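Local coordinates for protein glypican-1 (Homo sapiens, PDB 4YWT) that carries heparan sulfate chains at the cell surface, through which it binds collagen and takes part in Schwann cell myelination, at residues A283-V297 with K382-S394. The protein carries 3 engineered substitutions. Numbering follows the deposited sequence.
Sequences ADLDAEWRNLLDSMV and KAQLRDVQDFWIS. With CA (calcium ion), chain F.
Trp-289 and Trp-392 meet in a T-shaped stack, planes at 89°, within the mainly helical glypican core, where helix 286-297 runs antiparallel to helix 382-387 and past the break before helix 391-394. Trp-289 is a worked example of an indole that packs with its faces and bonds with its N-H. Followed outward, it starts with CB against Trp-392 CD1. Its CG lies anti to the backbone N (chi1 176°), carrying the ring across to the break. There CG and CD2 of Trp-289 take the pyrrole edge of Trp-392 over one face, Trp-392 NE1 coming 3.1 Å from Trp-289 CD2, while Leu-293 CD1 covers the opposite face. CD1 of Trp-289 passes Gln-389 O, and Trp-289 NE1 donates to Val-388 O at 2.9 Å, somewhat bent (153°), binding the indole to the turn joining the two helices. CE3 of Trp-289 lies 3.3 Å from Trp-392 NE1, CZ3 a little farther, and CZ2 comes loosely near Val-388 CG2. Ala-229 and Val-233 of helix 204-236 also touch the ring.

Trp-392 is sandwiched between Leu-285 CD1, 3.7 Å above its six-membered ring, and Phe-391 CD2. Leu-293 CD2 packs on Val-388 CG2, and Val-297 CG1 lies over one face of the Arg-386 guanidinium.

At the more open side, Arg-290 NE forms a salt bridge with Asp-286 OD1, and its guanidinium lies over Gln-389 O. Calcium is bound by Asp-387 O just before the turn, both carboxylate oxygens of Asp-390 within it, and three waters. A separate water donates to Asp-286 OD1 at 2.7 Å and to Gln-389 O at 3.1 Å.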
ATOM      1  N   ALA A 283     -14.247  -1.311  -6.998  1.00 35.71           N
ATOM      2  CA  ALA A 283     -13.554  -1.905  -8.134  1.00 38.07           C
ATOM      3  C   ALA A 283     -13.057  -0.846  -9.118  1.00 37.77           C
ATOM      4  O   ALA A 283     -12.193  -1.123  -9.951  1.00 27.75           O
ATOM      5  CB  ALA A 283     -14.461  -2.901  -8.843  1.00 28.56           C
ATOM      6  N   ASP A 284     -13.599   0.364  -9.028  1.00 28.56           N
ATOM      7  CA  ASP A 284     -13.113   1.453  -9.877  1.00 37.15           C
ATOM      8  C   ASP A 284     -11.697   1.916  -9.508  1.00 37.10           C
ATOM      9  O   ASP A 284     -11.049   2.617 -10.284  1.00 28.08           O
ATOM     10  CB  ASP A 284     -14.074   2.641  -9.827  1.00 38.11           C
ATOM     11  CG  ASP A 284     -15.236   2.490 -10.791  1.00 50.56           C
ATOM     12  OD1 ASP A 284     -15.127   1.682 -11.738  1.00 48.41           O
ATOM     13  OD2 ASP A 284     -16.255   3.187 -10.607  1.00 50.52           O
ATOM     14  N   LEU A 285     -11.217   1.520  -8.333  1.00 42.56           N
ATOM     15  CA  LEU A 285      -9.872   1.888  -7.884  1.00 39.55           C
ATOM     16  C   LEU A 285      -8.782   1.088  -8.596  1.00 26.40           C
ATOM     17  O   LEU A 285      -7.592   1.394  -8.471  1.00 25.97           O
ATOM     18  CB  LEU A 285      -9.739   1.684  -6.374  1.00 37.52           C
ATOM     19  CG  LEU A 285     -10.603   2.528  -5.438  1.00 37.82           C
ATOM     20  CD1 LEU A 285     -10.928   1.741  -4.180  1.00 39.75           C
ATOM     21  CD2 LEU A 285      -9.890   3.822  -5.085  1.00 27.37           C
ATOM     22  N   ASP A 286      -9.207   0.072  -9.341  1.00 30.41           N
ATOM     23  CA  ASP A 286      -8.319  -0.922  -9.945  1.00 34.73           C
ATOM     24  C   ASP A 286      -7.130  -0.336 -10.707  1.00 33.27           C
ATOM     25  O   ASP A 286      -5.976  -0.614 -10.372  1.00 33.74           O
ATOM     26  CB  ASP A 286      -9.126  -1.823 -10.887  1.00 26.66           C
ATOM     27  CG  ASP A 286      -8.308  -2.975 -11.435  1.00 26.52           C
ATOM     28  OD1 ASP A 286      -7.675  -3.688 -10.630  1.00 38.69           O
ATOM     29  OD2 ASP A 286      -8.300  -3.168 -12.668  1.00 29.12           O
ATOM     30  N   ALA A 287      -7.420   0.472 -11.720  1.00 26.56           N
ATOM     31  CA  ALA A 287      -6.394   0.996 -12.623  1.00 44.89           C
ATOM     32  C   ALA A 287      -5.307   1.796 -11.901  1.00 26.23           C
ATOM     33  O   ALA A 287      -4.114   1.569 -12.112  1.00 25.97           O
ATOM     34  CB  ALA A 287      -7.042   1.854 -13.701  1.00 27.48           C
ATOM     35  N   GLU A 288      -5.722   2.728 -11.051  1.00 26.26           N
ATOM     36  CA  GLU A 288      -4.775   3.606 -10.377  1.00 25.99           C
ATOM     37  C   GLU A 288      -4.054   2.892  -9.237  1.00 36.16           C
ATOM     38  O   GLU A 288      -2.907   3.216  -8.923  1.00 24.96           O
ATOM     39  CB  GLU A 288      -5.484   4.860  -9.861  1.00 26.45           C
ATOM     40  CG  GLU A 288      -6.095   5.717 -10.961  1.00 35.71           C
ATOM     41  CD  GLU A 288      -5.157   5.926 -12.140  1.00 46.70           C
ATOM     42  OE1 GLU A 288      -3.968   6.240 -11.914  1.00 46.69           O
ATOM     43  OE2 GLU A 288      -5.611   5.771 -13.293  1.00 48.22           O
ATOM     44  N   TRP A 289      -4.727   1.923  -8.622  1.00 36.09           N
ATOM     45  CA  TRP A 289      -4.087   1.079  -7.618  1.00 24.65           C
ATOM     46  C   TRP A 289      -2.949   0.297  -8.272  1.00 31.11           C
ATOM     47  O   TRP A 289      -1.823   0.269  -7.764  1.00 29.05           O
ATOM     48  CB  TRP A 289      -5.114   0.140  -6.978  1.00 25.37           C
ATOM     49  CG  TRP A 289      -4.563  -0.854  -5.995  1.00 24.49           C
ATOM     50  CD1 TRP A 289      -4.208  -2.146  -6.252  1.00 30.99           C
ATOM     51  CD2 TRP A 289      -4.335  -0.647  -4.593  1.00 24.39           C
ATOM     52  NE1 TRP A 289      -3.764  -2.753  -5.102  1.00 33.15           N
ATOM     53  CE2 TRP A 289      -3.832  -1.855  -4.070  1.00 27.46           C
ATOM     54  CE3 TRP A 289      -4.504   0.443  -3.732  1.00 27.54           C
ATOM     55  CZ2 TRP A 289      -3.493  -2.003  -2.725  1.00 30.97           C
ATOM     56  CZ3 TRP A 289      -4.167   0.293  -2.398  1.00 25.87           C
ATOM     57  CH2 TRP A 289      -3.667  -0.921  -1.907  1.00 31.27           C
ATOM     58  N   ARG A 290      -3.247  -0.310  -9.417  1.00 24.70           N
ATOM     59  CA  ARG A 290      -2.250  -1.058 -10.175  1.00 24.71           C
ATOM     60  C   ARG A 290      -1.112  -0.162 -10.648  1.00 35.07           C
ATOM     61  O   ARG A 290       0.048  -0.571 -10.632  1.00 33.68           O
ATOM     62  CB  ARG A 290      -2.892  -1.753 -11.377  1.00 25.22           C
ATOM     63  CG  ARG A 290      -3.812  -2.908 -11.012  1.00 30.88           C
ATOM     64  CD  ARG A 290      -4.359  -3.582 -12.258  1.00 34.94           C
ATOM     65  NE  ARG A 290      -5.366  -4.589 -11.943  1.00 39.96           N
ATOM     66  CZ  ARG A 290      -5.095  -5.864 -11.681  1.00 38.62           C
ATOM     67  NH1 ARG A 290      -3.841  -6.294 -11.690  1.00 26.11           N
ATOM     68  NH2 ARG A 290      -6.079  -6.710 -11.406  1.00 26.48           N
ATOM     69  N   ASN A 291      -1.443   1.054 -11.077  1.00 37.24           N
ATOM     70  CA  ASN A 291      -0.426   2.016 -11.490  1.00 31.20           C
ATOM     71  C   ASN A 291       0.523   2.350 -10.345  1.00 31.03           C
ATOM     72  O   ASN A 291       1.756   2.290 -10.494  1.00 27.21           O
ATOM     73  CB  ASN A 291      -1.076   3.299 -12.015  1.00 25.66           C
ATOM     74  CG  ASN A 291      -1.664   3.132 -13.402  1.00 35.09           C
ATOM     75  OD1 ASN A 291      -1.220   2.287 -14.179  1.00 33.92           O
ATOM     76  ND2 ASN A 291      -2.667   3.942 -13.720  1.00 26.93           N
ATOM     77  N   LEU A 292      -0.062   2.698  -9.202  1.00 24.34           N
ATOM     78  CA  LEU A 292       0.719   3.038  -8.023  1.00 32.90           C
ATOM     79  C   LEU A 292       1.624   1.889  -7.615  1.00 29.93           C
ATOM     80  O   LEU A 292       2.822   2.081  -7.423  1.00 23.42           O
ATOM     81  CB  LEU A 292      -0.184   3.414  -6.849  1.00 33.49           C
ATOM     82  CG  LEU A 292       0.623   3.916  -5.651  1.00 36.57           C
ATOM     83  CD1 LEU A 292       1.333   5.207  -6.021  1.00 37.28           C
ATOM     84  CD2 LEU A 292      -0.247   4.113  -4.421  1.00 34.45           C
ATOM     85  N   LEU A 293       1.052   0.694  -7.487  1.00 23.56           N
ATOM     86  CA  LEU A 293       1.830  -0.462  -7.051  1.00 34.19           C
ATOM     87  C   LEU A 293       2.920  -0.817  -8.061  1.00 36.09           C
ATOM     88  O   LEU A 293       3.997  -1.277  -7.680  1.00 23.49           O
ATOM     89  CB  LEU A 293       0.921  -1.666  -6.803  1.00 30.00           C
ATOM     90  CG  LEU A 293       0.423  -1.831  -5.364  1.00 29.35           C
ATOM     91  CD1 LEU A 293      -0.514  -0.701  -4.969  1.00 27.58           C
ATOM     92  CD2 LEU A 293      -0.256  -3.179  -5.185  1.00 32.44           C
ATOM     93  N   ASP A 294       2.644  -0.592  -9.342  1.00 40.38           N
ATOM     94  CA  ASP A 294       3.644  -0.804 -10.384  1.00 43.32           C
ATOM     95  C   ASP A 294       4.822   0.149 -10.218  1.00 30.94           C
ATOM     96  O   ASP A 294       5.983  -0.274 -10.246  1.00 26.19           O
ATOM     97  CB  ASP A 294       3.029  -0.635 -11.773  1.00 49.15           C
ATOM     98  CG  ASP A 294       2.666  -1.959 -12.416  1.00 64.33           C
ATOM     99  OD1 ASP A 294       2.448  -2.943 -11.677  1.00 67.29           O
ATOM    100  OD2 ASP A 294       2.601  -2.015 -13.663  1.00 67.03           O
ATOM    101  N   SER A 295       4.525   1.434 -10.039  1.00 24.12           N
ATOM    102  CA  SER A 295       5.588   2.422  -9.869  1.00 28.38           C
ATOM    103  C   SER A 295       6.348   2.194  -8.560  1.00 29.17           C
ATOM    104  O   SER A 295       7.530   2.522  -8.451  1.00 26.00           O
ATOM    105  CB  SER A 295       5.020   3.844  -9.918  1.00 24.30           C
ATOM    106  OG  SER A 295       4.273   4.146  -8.753  1.00 26.54           O
ATOM    107  N   MET A 296       5.667   1.614  -7.576  1.00 33.48           N
ATOM    108  CA  MET A 296       6.275   1.325  -6.282  1.00 35.02           C
ATOM    109  C   MET A 296       7.203   0.120  -6.368  1.00 30.55           C
ATOM    110  O   MET A 296       8.239   0.076  -5.705  1.00 34.48           O
ATOM    111  CB  MET A 296       5.197   1.088  -5.224  1.00 32.94           C
ATOM    112  CG  MET A 296       4.656   2.365  -4.603  1.00 26.61           C
ATOM    113  SD  MET A 296       3.698   2.069  -3.104  1.00 59.18           S
ATOM    114  CE  MET A 296       2.370   1.059  -3.742  1.00 86.21           C
ATOM    115  N   VAL A 297       6.826  -0.862  -7.179  1.00 27.81           N
ATOM    116  CA  VAL A 297       7.705  -1.991  -7.445  1.00 27.62           C
ATOM    117  C   VAL A 297       8.921  -1.499  -8.221  1.00 33.83           C
ATOM    118  O   VAL A 297      10.055  -1.889  -7.936  1.00 30.47           O
ATOM    119  CB  VAL A 297       6.987  -3.108  -8.232  1.00 30.27           C
ATOM    120  CG1 VAL A 297       7.991  -4.092  -8.816  1.00 30.33           C
ATOM    121  CG2 VAL A 297       5.987  -3.829  -7.340  1.00 33.64           C
ATOM    122  N   LYS A 382       7.963  -6.719  -2.757  1.00 36.39           N
ATOM    123  CA  LYS A 382       7.532  -6.906  -4.136  1.00 24.84           C
ATOM    124  C   LYS A 382       6.594  -8.098  -4.246  1.00 40.39           C
ATOM    125  O   LYS A 382       5.629  -8.065  -5.013  1.00 38.93           O
ATOM    126  CB  LYS A 382       8.734  -7.078  -5.068  1.00 31.35           C
ATOM    127  CG  LYS A 382       9.522  -5.792  -5.279  1.00 41.10           C
ATOM    128  CD  LYS A 382      10.314  -5.807  -6.578  1.00 40.55           C
ATOM    129  CE  LYS A 382      11.519  -6.723  -6.494  1.00 41.77           C
ATOM    130  NZ  LYS A 382      12.447  -6.494  -7.637  1.00 38.64           N
ATOM    131  N   ALA A 383       6.866  -9.147  -3.474  1.00 37.34           N
ATOM    132  CA  ALA A 383       5.957 -10.289  -3.425  1.00 35.63           C
ATOM    133  C   ALA A 383       4.578  -9.862  -2.925  1.00 33.22           C
ATOM    134  O   ALA A 383       3.558 -10.121  -3.577  1.00 33.09           O
ATOM    135  CB  ALA A 383       6.526 -11.389  -2.541  1.00 27.42           C
ATOM    136  N   GLN A 384       4.554  -9.193  -1.776  1.00 25.87           N
ATOM    137  CA  GLN A 384       3.300  -8.761  -1.163  1.00 25.69           C
ATOM    138  C   GLN A 384       2.518  -7.773  -2.029  1.00 33.69           C
ATOM    139  O   GLN A 384       1.288  -7.758  -2.002  1.00 41.43           O
ATOM    140  CB  GLN A 384       3.565  -8.140   0.210  1.00 34.06           C
ATOM    141  CG  GLN A 384       3.863  -9.150   1.310  1.00 46.58           C
ATOM    142  CD  GLN A 384       2.654  -9.989   1.693  1.00 62.80           C
ATOM    143  OE1 GLN A 384       1.539  -9.753   1.224  1.00 64.37           O
ATOM    144  NE2 GLN A 384       2.872 -10.976   2.554  1.00 66.56           N
ATOM    145  N   LEU A 385       3.229  -6.950  -2.793  1.00 31.01           N
ATOM    146  CA  LEU A 385       2.585  -5.945  -3.632  1.00 36.08           C
ATOM    147  C   LEU A 385       2.062  -6.556  -4.925  1.00 32.68           C
ATOM    148  O   LEU A 385       0.990  -6.183  -5.401  1.00 34.67           O
ATOM    149  CB  LEU A 385       3.548  -4.797  -3.938  1.00 26.31           C
ATOM    150  CG  LEU A 385       3.822  -3.853  -2.766  1.00 27.59           C
ATOM    151  CD1 LEU A 385       4.608  -2.634  -3.219  1.00 24.98           C
ATOM    152  CD2 LEU A 385       2.520  -3.440  -2.092  1.00 30.51           C
ATOM    153  N   ARG A 386       2.816  -7.492  -5.493  1.00 34.25           N
ATOM    154  CA  ARG A 386       2.335  -8.229  -6.655  1.00 38.48           C
ATOM    155  C   ARG A 386       1.143  -9.093  -6.262  1.00 39.86           C
ATOM    156  O   ARG A 386       0.293  -9.407  -7.094  1.00 34.11           O
ATOM    157  CB  ARG A 386       3.439  -9.102  -7.257  1.00 39.56           C
ATOM    158  CG  ARG A 386       4.536  -8.332  -7.971  1.00 47.59           C
ATOM    159  CD  ARG A 386       5.535  -9.280  -8.620  1.00 59.60           C
ATOM    160  NE  ARG A 386       6.915  -8.829  -8.452  1.00 65.38           N
ATOM    161  CZ  ARG A 386       7.581  -8.107  -9.346  1.00 68.30           C
ATOM    162  NH1 ARG A 386       6.998  -7.746 -10.481  1.00 71.40           N
ATOM    163  NH2 ARG A 386       8.834  -7.743  -9.106  1.00 73.08           N
ATOM    164  N   ASP A 387       1.085  -9.467  -4.987  1.00 40.63           N
ATOM    165  CA  ASP A 387       0.013 -10.327  -4.496  1.00 35.58           C
ATOM    166  C   ASP A 387      -1.319  -9.594  -4.309  1.00 34.11           C
ATOM    167  O   ASP A 387      -2.386 -10.201  -4.418  1.00 38.98           O
ATOM    168  CB  ASP A 387       0.426 -10.977  -3.177  1.00 41.38           C
ATOM    169  CG  ASP A 387      -0.597 -11.977  -2.678  1.00 51.09           C
ATOM    170  OD1 ASP A 387      -0.985 -12.868  -3.461  1.00 52.35           O
ATOM    171  OD2 ASP A 387      -1.014 -11.868  -1.507  1.00 55.00           O
ATOM    172  N   VAL A 388      -1.262  -8.295  -4.029  1.00 32.02           N
ATOM    173  CA  VAL A 388      -2.475  -7.540  -3.722  1.00 34.37           C
ATOM    174  C   VAL A 388      -2.816  -6.478  -4.771  1.00 33.06           C
ATOM    175  O   VAL A 388      -3.632  -5.591  -4.518  1.00 33.35           O
ATOM    176  CB  VAL A 388      -2.368  -6.846  -2.347  1.00 25.20           C
ATOM    177  CG1 VAL A 388      -2.145  -7.876  -1.249  1.00 25.76           C
ATOM    178  CG2 VAL A 388      -1.251  -5.807  -2.355  1.00 24.64           C
ATOM    179  N   GLN A 389      -2.205  -6.571  -5.948  1.00 24.90           N
ATOM    180  CA  GLN A 389      -2.497  -5.624  -7.018  1.00 29.83           C
ATOM    181  C   GLN A 389      -3.884  -5.879  -7.604  1.00 25.16           C
ATOM    182  O   GLN A 389      -4.472  -4.997  -8.231  1.00 25.09           O
ATOM    183  CB  GLN A 389      -1.437  -5.701  -8.120  1.00 30.95           C
ATOM    184  CG  GLN A 389      -1.210  -7.096  -8.670  1.00 39.07           C
ATOM    185  CD  GLN A 389      -0.140  -7.133  -9.743  1.00 44.35           C
ATOM    186  OE1 GLN A 389       0.291  -6.094 -10.241  1.00 56.29           O
ATOM    187  NE2 GLN A 389       0.294  -8.333 -10.105  1.00 53.58           N
ATOM    188  N   ASP A 390      -4.400  -7.087  -7.390  1.00 25.52           N
ATOM    189  CA  ASP A 390      -5.695  -7.485  -7.934  1.00 25.95           C
ATOM    190  C   ASP A 390      -6.829  -7.296  -6.935  1.00 26.09           C
ATOM    191  O   ASP A 390      -7.966  -7.674  -7.204  1.00 26.51           O
ATOM    192  CB  ASP A 390      -5.658  -8.950  -8.385  1.00 39.98           C
ATOM    193  CG  ASP A 390      -5.279  -9.913  -7.257  1.00 42.32           C
ATOM    194  OD1 ASP A 390      -5.215  -9.493  -6.080  1.00 38.61           O
ATOM    195  OD2 ASP A 390      -5.054 -11.107  -7.548  1.00 47.67           O
ATOM    196  N   PHE A 391      -6.503  -6.717  -5.783  1.00 25.82           N
ATOM    197  CA  PHE A 391      -7.397  -6.673  -4.626  1.00 37.19           C
ATOM    198  C   PHE A 391      -8.827  -6.229  -4.946  1.00 33.92           C
ATOM    199  O   PHE A 391      -9.798  -6.971  -4.720  1.00 41.09           O
ATOM    200  CB  PHE A 391      -6.800  -5.744  -3.564  1.00 25.81           C
ATOM    201  CG  PHE A 391      -7.553  -5.741  -2.268  1.00 33.16           C
ATOM    202  CD1 PHE A 391      -7.499  -6.837  -1.421  1.00 36.22           C
ATOM    203  CD2 PHE A 391      -8.309  -4.644  -1.889  1.00 26.42           C
ATOM    204  CE1 PHE A 391      -8.189  -6.841  -0.223  1.00 27.35           C
ATOM    205  CE2 PHE A 391      -9.001  -4.642  -0.692  1.00 29.20           C
ATOM    206  CZ  PHE A 391      -8.940  -5.743   0.143  1.00 30.07           C
ATOM    207  N   TRP A 392      -8.938  -5.026  -5.498  1.00 27.98           N
ATOM    208  CA  TRP A 392     -10.217  -4.348  -5.671  1.00 27.86           C
ATOM    209  C   TRP A 392     -11.170  -5.059  -6.626  1.00 27.06           C
ATOM    210  O   TRP A 392     -12.377  -4.828  -6.585  1.00 30.56           O
ATOM    211  CB  TRP A 392      -9.970  -2.915  -6.145  1.00 26.40           C
ATOM    212  CG  TRP A 392      -9.106  -2.161  -5.195  1.00 33.11           C
ATOM    213  CD1 TRP A 392      -7.822  -1.747  -5.401  1.00 36.78           C
ATOM    214  CD2 TRP A 392      -9.448  -1.762  -3.864  1.00 35.33           C
ATOM    215  NE1 TRP A 392      -7.349  -1.100  -4.285  1.00 31.21           N
ATOM    216  CE2 TRP A 392      -8.329  -1.097  -3.326  1.00 33.97           C
ATOM    217  CE3 TRP A 392     -10.596  -1.897  -3.077  1.00 28.84           C
ATOM    218  CZ2 TRP A 392      -8.323  -0.567  -2.039  1.00 32.82           C
ATOM    219  CZ3 TRP A 392     -10.589  -1.371  -1.800  1.00 30.21           C
ATOM    220  CH2 TRP A 392      -9.461  -0.714  -1.292  1.00 36.17           C
ATOM    221  N   ILE A 393     -10.635  -5.922  -7.482  1.00 26.98           N
ATOM    222  CA  ILE A 393     -11.481  -6.703  -8.374  1.00 27.59           C
ATOM    223  C   ILE A 393     -11.528  -8.167  -7.950  1.00 36.88           C
ATOM    224  O   ILE A 393     -12.381  -8.926  -8.408  1.00 40.04           O
ATOM    225  CB  ILE A 393     -11.004  -6.624  -9.831  1.00 27.45           C
ATOM    226  CG1 ILE A 393      -9.673  -7.354  -9.995  1.00 27.20           C
ATOM    227  CG2 ILE A 393     -10.899  -5.174 -10.283  1.00 41.79           C
ATOM    228  CD1 ILE A 393      -9.330  -7.645 -11.423  1.00 27.46           C
ATOM    229  N   SER A 394     -10.610  -8.564  -7.075  1.00 39.50           N
ATOM    230  CA  SER A 394     -10.594  -9.934  -6.584  1.00 40.49           C
ATOM    231  C   SER A 394     -11.519 -10.075  -5.383  1.00 33.32           C
ATOM    232  O   SER A 394     -11.807 -11.190  -4.951  1.00 29.22           O
ATOM    233  CB  SER A 394      -9.177 -10.370  -6.209  1.00 39.15           C
ATOM    234  OG  SER A 394      -8.771  -9.776  -4.990  1.00 42.86           O
TER
HETATM  235 CA    CA F 602      -4.111 -11.470  -5.413  1.00 47.23          CA
HETATM  236  O   HOH W   1      -7.409  -4.120  -7.994  1.00 26.97           O
HETATM  237  O   HOH W   2      -2.422 -11.050  -7.049  1.00 38.19           O
HETATM  238  O   HOH W   3      -6.224 -12.195  -4.557  1.00 60.40           O
HETATM  239  O   HOH W   4      -5.393 -10.479  -3.654  1.00 56.47           O